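Local structure of putative neuraminyllactose-binding hemagglutinin homolog (Helicobacter pylori, 3BGH) at residues A[40-45]-A[97-102]; A[25-30]-A[69-74]; A[19-24]-A[54-59]. The protein is of unknown function but, as an outer-membrane lipoprotein of the HpaA adhesin family, may bind neuraminyllactose-type sialylated receptors. All blocks are in the same frame, centred on the assembly; numbering follows the deposited sequence.

Interaction 1. Residues A[40-45]-A[97-102]; sequences VLIEPK and LLVLRM
Val-99 CG1 is the hub of the apolar centre: its branch, anti to the backbone N, meets two side chains of 40-45. Val-40 runs alongside it, both side chains pointing the same way, with CG1 to CG1 at 3.9 Å. Ile-42 crosses it obliquely and brings the tip of its extended branch, CD1, to 3.9 Å from Val-99 CG1. On the opposite face of the sheet Leu-41 crosses Leu-100; with CG anti to the backbone N (chi1 -155°), Leu-41 CD1 comes to 3.8 Å from Leu-100 CB. Helix 54-73 covers that face, Leu-41 packing on Phe-65 and Met-102 on Leu-64 and Leu-68.

The backbone evidence is that of two neighbouring parallel strands in a mixed sheet, their local axes 15° apart and 4.8 Å at closest approach. Strand 38-48 lies between 78-82 and 98-114, and with helix 54-73 and strand 78-82 it forms a beta-alpha-beta crossover. Val-40 is clamped at both polar atoms: its N donates to Leu-98 O (2.8 Å), while its O accepts from Leu-100 N, which approaches nearly along the C=O axis. Ile-42 N then donates to Leu-100 O over 3.1 Å, and Val-99 CA adds a CA-H...O contact to Val-40 O.

Past Ile-42 the ladder skips a residue. Pro-44 has no N-H, and Lys-45 N is the donor to Met-102 O, at 2.9 Å with an N-H...O angle of 159°. Pro-44 CA adds a CA-H...O contact to the same Met-102 O, and Pro-44 CB lies 4.1 Å from Met-102 CB. Towards the polar edge Ile-42 CD1 touches Arg-101 CD, the two side chains lying side by side. The like charges of Lys-45 and Arg-101 are not in contact, and Lys-45 NZ instead forms a salt bridge with Asp-84.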
loop_
_atom_site.group_PDB
_atom_site.type_symbol
_atom_site.label_atom_id
_atom_site.label_comp_id
_atom_site.label_asym_id
_atom_site.label_seq_id
_atom_site.Cartn_x
_atom_site.Cartn_y
_atom_site.Cartn_z
ATOM N N VAL A 40 -10.060 -22.413 12.161
ATOM C CA VAL A 40 -10.896 -21.246 12.376
ATOM C C VAL A 40 -10.559 -20.166 11.340
ATOM O O VAL A 40 -9.401 -19.791 11.174
ATOM C CB VAL A 40 -10.693 -20.686 13.783
ATOM C CG1 VAL A 40 -11.523 -19.443 13.988
ATOM C CG2 VAL A 40 -11.072 -21.697 14.795
ATOM N N LEU A 41 -11.579 -19.675 10.640
ATOM C CA LEU A 41 -11.390 -18.634 9.645
ATOM C C LEU A 41 -12.079 -17.375 10.110
ATOM O O LEU A 41 -13.271 -17.397 10.365
ATOM C CB LEU A 41 -11.972 -19.087 8.318
ATOM C CG LEU A 41 -11.362 -18.440 7.087
ATOM C CD1 LEU A 41 -9.971 -19.006 6.922
ATOM C CD2 LEU A 41 -12.211 -18.713 5.862
ATOM N N ILE A 42 -11.324 -16.293 10.249
ATOM C CA ILE A 42 -11.852 -14.994 10.682
ATOM C C ILE A 42 -12.128 -14.127 9.451
ATOM O O ILE A 42 -11.441 -14.274 8.447
ATOM C CB ILE A 42 -10.878 -14.296 11.641
ATOM C CG1 ILE A 42 -10.717 -15.157 12.883
ATOM C CG2 ILE A 42 -11.378 -12.934 12.062
ATOM C CD1 ILE A 42 -9.927 -14.505 13.962
ATOM N N GLU A 43 -13.152 -13.270 9.511
ATOM C CA GLU A 43 -13.552 -12.469 8.362
ATOM C C GLU A 43 -12.393 -11.513 8.060
ATOM O O GLU A 43 -11.929 -10.848 8.978
ATOM C CB GLU A 43 -14.858 -11.694 8.651
ATOM C CG GLU A 43 -15.549 -11.031 7.411
ATOM C CD GLU A 43 -16.930 -10.382 7.728
ATOM O OE1 GLU A 43 -17.018 -9.515 8.653
ATOM O OE2 GLU A 43 -17.923 -10.710 7.022
ATOM N N PRO A 44 -11.922 -11.460 6.793
ATOM C CA PRO A 44 -10.747 -10.672 6.432
ATOM C C PRO A 44 -11.026 -9.189 6.621
ATOM O O PRO A 44 -12.122 -8.726 6.300
ATOM C CB PRO A 44 -10.562 -10.965 4.934
ATOM C CG PRO A 44 -11.265 -12.211 4.683
ATOM C CD PRO A 44 -12.478 -12.120 5.604
ATOM N N LYS A 45 -10.059 -8.478 7.180
ATOM C CA LYS A 45 -10.098 -7.023 7.321
ATOM C C LYS A 45 -9.220 -6.361 6.256
ATOM O O LYS A 45 -7.997 -6.353 6.404
ATOM C CB LYS A 45 -9.566 -6.642 8.701
ATOM C CG LYS A 45 -10.627 -6.386 9.726
ATOM C CD LYS A 45 -11.189 -7.666 10.336
ATOM C CE LYS A 45 -12.406 -7.359 11.260
ATOM N NZ LYS A 45 -13.325 -8.542 11.335
ATOM N N LEU A 97 -6.971 -26.714 14.892
ATOM C CA LEU A 97 -5.562 -26.771 14.551
ATOM C C LEU A 97 -4.955 -25.365 14.476
ATOM O O LEU A 97 -3.865 -25.132 14.964
ATOM C CB LEU A 97 -5.366 -27.458 13.202
ATOM C CG LEU A 97 -3.920 -27.405 12.684
ATOM C CD1 LEU A 97 -3.032 -28.306 13.533
ATOM C CD2 LEU A 97 -3.812 -27.729 11.182
ATOM N N LEU A 98 -5.706 -24.432 13.900
ATOM C CA LEU A 98 -5.160 -23.225 13.334
ATOM C C LEU A 98 -6.264 -22.187 13.324
ATOM O O LEU A 98 -7.443 -22.526 13.175
ATOM C CB LEU A 98 -4.735 -23.562 11.901
ATOM C CG LEU A 98 -4.085 -22.624 10.909
ATOM C CD1 LEU A 98 -3.131 -21.650 11.566
ATOM C CD2 LEU A 98 -3.324 -23.463 9.897
ATOM N N VAL A 99 -5.880 -20.928 13.527
ATOM C CA VAL A 99 -6.754 -19.794 13.251
ATOM C C VAL A 99 -6.092 -18.990 12.149
ATOM O O VAL A 99 -4.960 -18.579 12.298
ATOM C CB VAL A 99 -6.905 -18.883 14.448
ATOM C CG1 VAL A 99 -7.945 -17.801 14.149
ATOM C CG2 VAL A 99 -7.306 -19.671 15.660
ATOM N N LEU A 100 -6.794 -18.802 11.042
ATOM C CA LEU A 100 -6.340 -17.996 9.947
ATOM C C LEU A 100 -7.053 -16.656 10.013
ATOM O O LEU A 100 -8.240 -16.573 10.316
ATOM C CB LEU A 100 -6.630 -18.689 8.633
ATOM C CG LEU A 100 -5.858 -19.957 8.264
ATOM C CD1 LEU A 100 -6.364 -20.426 6.920
ATOM C CD2 LEU A 100 -4.368 -19.672 8.174
ATOM N N ARG A 101 -6.302 -15.606 9.709
ATOM C CA ARG A 101 -6.652 -14.243 10.085
ATOM C C ARG A 101 -5.912 -13.249 9.143
ATOM O O ARG A 101 -4.705 -13.038 9.267
ATOM C CB ARG A 101 -6.296 -14.056 11.581
ATOM C CG ARG A 101 -6.147 -12.664 12.045
ATOM C CD ARG A 101 -6.418 -12.553 13.530
ATOM N NE ARG A 101 -7.120 -11.293 13.795
ATOM C CZ ARG A 101 -7.241 -10.722 14.992
ATOM N NH1 ARG A 101 -6.687 -11.274 16.068
ATOM N NH2 ARG A 101 -7.917 -9.584 15.113
ATOM N N MET A 102 -6.663 -12.691 8.198
ATOM C CA MET A 102 -6.157 -11.893 7.103
ATOM C C MET A 102 -6.404 -10.383 7.313
ATOM O O MET A 102 -7.544 -9.955 7.501
ATOM C CB MET A 102 -6.804 -12.343 5.783
ATOM C CG MET A 102 -5.980 -11.986 4.547
ATOM S SD MET A 102 -6.844 -12.330 2.980
ATOM C CE MET A 102 -7.594 -13.948 3.414
#

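Interaction 2. Residues A[25-30]-A[69-74]; sequences YPIKGK and SSFLER
The apolar part of this contact is centred on Ile-27, which points at helix 54-73 and spreads its two branches over different targets. The longer branch puts Ile-27 CD1 against the helix surface, 3.5 Å from Phe-71 N and 3.8 Å from Ser-70 CB. The shorter one is anti to the backbone N and reaches the edge of the Phe-71 ring, where Ile-27 CG2 is 3.9 Å from Phe-71 CD1. Because CG2 sits near the plane of the ring, the isoleucine abuts the rim of the phenylalanine and does not stack on it. The two side chains cross at about a right angle. Phe-71 also packs on Thr-206 of helix 186-208, and Tyr-25 of the loop lies on the same helix.

The polar part belongs to Arg-74, whose chain bends at chi2 and chi3 to slide past Ile-27 in the opposite direction. Its guanidinium then lies with Ile-27 CG2 3.9 Å above one face, offset toward the rim, while Gly-29 O approaches at the edge, in plane. The hydrogen bond from Arg-74 NE to Gly-29 O spans 2.9 Å but is bent, with an N-H...O angle of 137°. A second carbonyl, Ile-27 O, stands 2.5 Å from Arg-74 NH1.

Gly-29 has phi 153° and psi 146°, a conformation open to a residue without a side chain. This extended glycine turns its own carbonyl to the arginine.

Two main-chain oxygens thus crowd the guanidinium, and the negative ends of these loop carbonyls, of Ile-27 and Gly-29, would be expected to stabilise its positive charge, with the aliphatic side chain of Ile-27 over one face limiting how it can tilt.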
loop_
_atom_site.group_PDB
_atom_site.type_symbol
_atom_site.label_atom_id
_atom_site.label_comp_id
_atom_site.label_asym_id
_atom_site.label_seq_id
_atom_site.Cartn_x
_atom_site.Cartn_y
_atom_site.Cartn_z
ATOM N N TYR A 25 -12.597 -17.227 -7.973
ATOM C CA TYR A 25 -11.485 -17.945 -8.577
ATOM C C TYR A 25 -11.952 -19.398 -8.580
ATOM O O TYR A 25 -12.397 -19.882 -7.539
ATOM C CB TYR A 25 -10.207 -17.723 -7.741
ATOM C CG TYR A 25 -9.044 -18.652 -8.052
ATOM C CD1 TYR A 25 -8.298 -18.490 -9.222
ATOM C CD2 TYR A 25 -8.683 -19.688 -7.168
ATOM C CE1 TYR A 25 -7.226 -19.338 -9.532
ATOM C CE2 TYR A 25 -7.592 -20.554 -7.467
ATOM C CZ TYR A 25 -6.869 -20.364 -8.657
ATOM O OH TYR A 25 -5.792 -21.161 -8.997
ATOM N N PRO A 26 -11.913 -20.081 -9.748
ATOM C CA PRO A 26 -12.444 -21.457 -9.741
ATOM C C PRO A 26 -11.580 -22.435 -8.934
ATOM O O PRO A 26 -10.453 -22.736 -9.328
ATOM C CB PRO A 26 -12.470 -21.833 -11.229
ATOM C CG PRO A 26 -11.424 -20.949 -11.873
ATOM C CD PRO A 26 -11.432 -19.669 -11.085
ATOM N N ILE A 27 -12.105 -22.912 -7.805
ATOM C CA ILE A 27 -11.430 -23.961 -7.032
ATOM C C ILE A 27 -11.578 -25.292 -7.769
ATOM O O ILE A 27 -12.570 -25.994 -7.623
ATOM C CB ILE A 27 -11.951 -24.058 -5.569
ATOM C CG1 ILE A 27 -11.792 -22.695 -4.857
ATOM C CG2 ILE A 27 -11.226 -25.177 -4.808
ATOM C CD1 ILE A 27 -12.727 -22.474 -3.668
ATOM N N LYS A 28 -10.596 -25.602 -8.601
ATOM C CA LYS A 28 -10.602 -26.838 -9.364
ATOM C C LYS A 28 -9.797 -27.894 -8.612
ATOM O O LYS A 28 -8.674 -27.633 -8.189
ATOM C CB LYS A 28 -10.047 -26.603 -10.783
ATOM C CG LYS A 28 -11.024 -25.852 -11.707
ATOM C CD LYS A 28 -10.321 -25.337 -12.968
ATOM C CE LYS A 28 -11.187 -24.321 -13.718
ATOM N NZ LYS A 28 -10.336 -23.330 -14.463
ATOM N N GLY A 29 -10.389 -29.073 -8.433
ATOM C CA GLY A 29 -9.751 -30.170 -7.699
ATOM C C GLY A 29 -10.747 -31.129 -7.052
ATOM O O GLY A 29 -11.827 -30.721 -6.599
ATOM N N LYS A 30 -10.373 -32.407 -7.014
ATOM C CA LYS A 30 -11.180 -33.468 -6.393
ATOM C C LYS A 30 -11.369 -33.231 -4.893
ATOM O O LYS A 30 -10.404 -32.882 -4.205
ATOM C CB LYS A 30 -10.534 -34.849 -6.637
ATOM C CG LYS A 30 -8.994 -34.848 -6.612
ATOM C CD LYS A 30 -8.384 -36.243 -6.786
ATOM C CE LYS A 30 -6.935 -36.151 -7.278
ATOM N NZ LYS A 30 -6.265 -37.485 -7.226
ATOM N N SER A 69 -13.242 -20.854 2.759
ATOM C CA SER A 69 -13.965 -21.946 3.400
ATOM C C SER A 69 -14.165 -23.097 2.398
ATOM O O SER A 69 -13.817 -24.235 2.714
ATOM C CB SER A 69 -15.259 -21.466 4.032
ATOM O OG SER A 69 -14.964 -20.657 5.163
ATOM N N SER A 70 -14.619 -22.792 1.177
ATOM C CA SER A 70 -14.846 -23.838 0.147
ATOM C C SER A 70 -13.600 -24.581 -0.235
ATOM O O SER A 70 -13.637 -25.800 -0.413
ATOM C CB SER A 70 -15.455 -23.290 -1.129
ATOM O OG SER A 70 -16.774 -22.904 -0.868
ATOM N N PHE A 71 -12.514 -23.833 -0.410
ATOM C CA PHE A 71 -11.216 -24.415 -0.665
ATOM C C PHE A 71 -10.822 -25.372 0.465
ATOM O O PHE A 71 -10.391 -26.492 0.216
ATOM C CB PHE A 71 -10.169 -23.320 -0.775
ATOM C CG PHE A 71 -8.797 -23.843 -0.990
ATOM C CD1 PHE A 71 -8.384 -24.227 -2.263
ATOM C CD2 PHE A 71 -7.913 -23.966 0.080
ATOM C CE1 PHE A 71 -7.085 -24.724 -2.477
ATOM C CE2 PHE A 71 -6.627 -24.460 -0.118
ATOM C CZ PHE A 71 -6.212 -24.838 -1.396
ATOM N N LEU A 72 -10.971 -24.927 1.707
ATOM C CA LEU A 72 -10.576 -25.737 2.842
ATOM C C LEU A 72 -11.398 -27.028 2.954
ATOM O O LEU A 72 -10.846 -28.122 2.969
ATOM C CB LEU A 72 -10.613 -24.908 4.120
ATOM C CG LEU A 72 -9.472 -23.888 4.153
ATOM C CD1 LEU A 72 -9.798 -22.820 5.144
ATOM C CD2 LEU A 72 -8.115 -24.536 4.434
ATOM N N GLU A 73 -12.716 -26.889 2.989
ATOM C CA GLU A 73 -13.632 -28.020 2.968
ATOM C C GLU A 73 -13.286 -28.970 1.837
ATOM O O GLU A 73 -13.001 -30.131 2.090
ATOM C CB GLU A 73 -15.058 -27.525 2.854
ATOM C CG GLU A 73 -15.520 -26.816 4.114
ATOM C CD GLU A 73 -16.816 -26.050 3.918
ATOM O OE1 GLU A 73 -17.116 -25.664 2.760
ATOM O OE2 GLU A 73 -17.531 -25.821 4.928
ATOM N N ARG A 74 -13.227 -28.475 0.602
ATOM C CA ARG A 74 -12.823 -29.311 -0.522
ATOM C C ARG A 74 -11.469 -30.003 -0.284
ATOM O O ARG A 74 -11.021 -30.805 -1.098
ATOM C CB ARG A 74 -12.774 -28.494 -1.810
ATOM C CG ARG A 74 -12.221 -29.253 -2.997
ATOM C CD ARG A 74 -13.325 -29.722 -3.898
ATOM N NE ARG A 74 -13.462 -28.873 -5.083
ATOM C CZ ARG A 74 -14.312 -27.848 -5.189
ATOM N NH1 ARG A 74 -14.351 -27.139 -6.321
ATOM N NH2 ARG A 74 -15.122 -27.524 -4.169
#

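Interaction 3. Residues A[19-24]-A[54-59]; sequences VELHFH and ESYQKE
An inverse gamma turn centred on Phe-23 kinks the extended N-terminal segment 19-24 where it runs along the groove between helix 54-73 and helix 186-208. A weak backbone bond, His-24 N to His-22 O, closes the turn, whose geometry aims the Phe-23 ring at the helix. There the ring belongs to an aromatic cluster, edge-to-face with Phe-60 and nearly parallel to Tyr-198.

Two hydrophobic side chains, Leu-21 and Phe-23, bridge to 54-59. Leu-21 lays its methyls over one face of the Tyr-56 ring: CD2 stands above the plane, and CD1 makes an off-centre CH-pi contact, 4.0 Å from the centroid and 30° off the normal. The nearest ring atom to Leu-21 CD1 is Tyr-56 CD1, at 3.6 Å.

Glu-59 lies one helical turn on from Tyr-56. Its chain is bent at chi2, and the methylene Glu-59 CG approaches Phe-23 CD2 obliquely at 3.4 Å, while the carboxylate plane is inclined 51° to the ring. Glu-59 OE1 pairs with Lys-62 in a salt bridge, and OE2 lies near Leu-21 CD1. At the ring's rim, in its plane, Tyr-56 O sits 3.5 Å from Phe-23 CE2.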
loop_
_atom_site.group_PDB
_atom_site.type_symbol
_atom_site.label_atom_id
_atom_site.label_comp_id
_atom_site.label_asym_id
_atom_site.label_seq_id
_atom_site.Cartn_x
_atom_site.Cartn_y
_atom_site.Cartn_z
ATOM N N VAL A 19 -16.687 -4.185 -18.091
ATOM C CA VAL A 19 -16.094 -5.139 -17.122
ATOM C C VAL A 19 -16.955 -5.147 -15.870
ATOM O O VAL A 19 -17.306 -4.100 -15.372
ATOM C CB VAL A 19 -14.598 -4.773 -16.797
ATOM C CG1 VAL A 19 -14.106 -5.467 -15.524
ATOM C CG2 VAL A 19 -13.683 -5.121 -17.981
ATOM N N GLU A 20 -17.328 -6.320 -15.377
ATOM C CA GLU A 20 -18.087 -6.394 -14.128
ATOM C C GLU A 20 -17.199 -6.967 -13.029
ATOM O O GLU A 20 -16.179 -7.604 -13.322
ATOM C CB GLU A 20 -19.381 -7.199 -14.296
ATOM C CG GLU A 20 -20.688 -6.329 -14.312
ATOM C CD GLU A 20 -20.915 -5.579 -15.637
ATOM O OE1 GLU A 20 -21.450 -4.432 -15.605
ATOM O OE2 GLU A 20 -20.556 -6.142 -16.707
ATOM N N LEU A 21 -17.551 -6.709 -11.774
ATOM C CA LEU A 21 -16.749 -7.215 -10.679
ATOM C C LEU A 21 -16.656 -8.724 -10.833
ATOM O O LEU A 21 -17.600 -9.355 -11.287
ATOM C CB LEU A 21 -17.372 -6.866 -9.346
ATOM C CG LEU A 21 -17.144 -5.470 -8.788
ATOM C CD1 LEU A 21 -17.852 -5.358 -7.428
ATOM C CD2 LEU A 21 -15.670 -5.187 -8.653
ATOM N N HIS A 22 -15.520 -9.315 -10.490
ATOM C CA HIS A 22 -15.431 -10.759 -10.559
ATOM C C HIS A 22 -14.599 -11.364 -9.455
ATOM O O HIS A 22 -13.516 -11.892 -9.701
ATOM C CB HIS A 22 -14.961 -11.238 -11.928
ATOM C CG HIS A 22 -15.285 -12.674 -12.190
ATOM N ND1 HIS A 22 -14.314 -13.625 -12.430
ATOM C CD2 HIS A 22 -16.473 -13.330 -12.202
ATOM C CE1 HIS A 22 -14.894 -14.803 -12.607
ATOM N NE2 HIS A 22 -16.202 -14.650 -12.476
ATOM N N PHE A 23 -15.135 -11.308 -8.233
ATOM C CA PHE A 23 -14.433 -11.837 -7.079
ATOM C C PHE A 23 -14.731 -13.344 -6.931
ATOM O O PHE A 23 -15.370 -13.778 -5.988
ATOM C CB PHE A 23 -14.726 -10.969 -5.835
ATOM C CG PHE A 23 -14.369 -9.479 -6.021
ATOM C CD1 PHE A 23 -13.601 -9.041 -7.111
ATOM C CD2 PHE A 23 -14.790 -8.522 -5.096
ATOM C CE1 PHE A 23 -13.273 -7.686 -7.274
ATOM C CE2 PHE A 23 -14.448 -7.157 -5.245
ATOM C CZ PHE A 23 -13.693 -6.749 -6.324
ATOM N N HIS A 24 -14.254 -14.132 -7.900
ATOM C CA HIS A 24 -14.421 -15.610 -7.911
ATOM C C HIS A 24 -13.241 -16.276 -8.641
ATOM O O HIS A 24 -12.889 -15.906 -9.766
ATOM C CB HIS A 24 -15.796 -16.028 -8.516
ATOM C CG HIS A 24 -16.074 -17.515 -8.502
ATOM N ND1 HIS A 24 -15.944 -18.314 -9.627
ATOM C CD2 HIS A 24 -16.502 -18.336 -7.511
ATOM C CE1 HIS A 24 -16.265 -19.561 -9.325
ATOM N NE2 HIS A 24 -16.606 -19.603 -8.045
ATOM N N GLU A 54 -17.144 1.423 -0.900
ATOM C CA GLU A 54 -17.270 0.519 0.251
ATOM C C GLU A 54 -17.864 -0.832 -0.095
ATOM O O GLU A 54 -17.497 -1.851 0.516
ATOM C CB GLU A 54 -18.123 1.154 1.342
ATOM C CG GLU A 54 -17.417 2.229 2.187
ATOM C CD GLU A 54 -18.298 2.719 3.323
ATOM O OE1 GLU A 54 -17.772 2.891 4.458
ATOM O OE2 GLU A 54 -19.539 2.900 3.091
ATOM N N SER A 55 -18.776 -0.872 -1.058
ATOM C CA SER A 55 -19.363 -2.151 -1.409
ATOM C C SER A 55 -18.348 -3.110 -2.040
ATOM O O SER A 55 -18.492 -4.338 -1.892
ATOM C CB SER A 55 -20.520 -1.945 -2.343
ATOM O OG SER A 55 -20.076 -1.337 -3.547
ATOM N N TYR A 56 -17.348 -2.562 -2.746
ATOM C CA TYR A 56 -16.296 -3.384 -3.385
ATOM C C TYR A 56 -15.461 -4.034 -2.311
ATOM O O TYR A 56 -15.175 -5.217 -2.391
ATOM C CB TYR A 56 -15.376 -2.582 -4.298
ATOM C CG TYR A 56 -16.005 -2.106 -5.584
ATOM C CD1 TYR A 56 -17.371 -2.178 -5.802
ATOM C CD2 TYR A 56 -15.230 -1.501 -6.558
ATOM C CE1 TYR A 56 -17.936 -1.667 -6.971
ATOM C CE2 TYR A 56 -15.773 -1.025 -7.708
ATOM C CZ TYR A 56 -17.129 -1.099 -7.913
ATOM O OH TYR A 56 -17.636 -0.603 -9.103
ATOM N N GLN A 57 -15.125 -3.255 -1.290
ATOM C CA GLN A 57 -14.387 -3.748 -0.159
ATOM C C GLN A 57 -15.158 -4.928 0.450
ATOM O O GLN A 57 -14.598 -6.031 0.552
ATOM C CB GLN A 57 -14.197 -2.638 0.848
ATOM C CG GLN A 57 -13.686 -3.068 2.159
ATOM C CD GLN A 57 -13.817 -1.990 3.200
ATOM O OE1 GLN A 57 -14.706 -1.157 3.113
ATOM N NE2 GLN A 57 -12.964 -2.020 4.226
ATOM N N LYS A 58 -16.428 -4.700 0.826
ATOM C CA LYS A 58 -17.290 -5.724 1.427
ATOM C C LYS A 58 -17.358 -7.004 0.579
ATOM O O LYS A 58 -17.214 -8.106 1.085
ATOM C CB LYS A 58 -18.698 -5.168 1.681
ATOM C CG LYS A 58 -18.823 -4.404 2.995
ATOM C CD LYS A 58 -19.745 -3.144 2.872
ATOM C CE LYS A 58 -19.869 -2.403 4.217
ATOM N NZ LYS A 58 -20.509 -1.011 4.134
ATOM N N GLU A 59 -17.550 -6.842 -0.719
ATOM C CA GLU A 59 -17.724 -7.963 -1.600
ATOM C C GLU A 59 -16.384 -8.700 -1.842
ATOM O O GLU A 59 -16.344 -9.932 -1.946
ATOM C CB GLU A 59 -18.408 -7.449 -2.857
ATOM C CG GLU A 59 -17.963 -8.010 -4.151
ATOM C CD GLU A 59 -18.949 -8.961 -4.737
ATOM O OE1 GLU A 59 -19.514 -9.781 -3.962
ATOM O OE2 GLU A 59 -19.135 -8.906 -5.983
#

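Helix 54-73 carries one side of interactions 2 and 3 and covers one sheet face of interaction 1. Interactions 2 and 3 lie toward its two ends, their centres about 20 Å apart, and the continuous segment 19-30 spans both, running along the groove beside helix 186-208. Interaction 1 touches interaction 2 directly: Leu-41 CD2 is 3.4 Å from Ser-69 OG, and Leu-41 CD1 is 4.2 Å from Leu-72 CD1. Interaction 3 does not touch interaction 1; their nearest atoms are about 6 Å apart and their centres about 21 Å. No receptor site is defined here; a sulfate, probably from the crystallisation liquor, lies about 5 Å from the Phe-71 side chain of interaction 2.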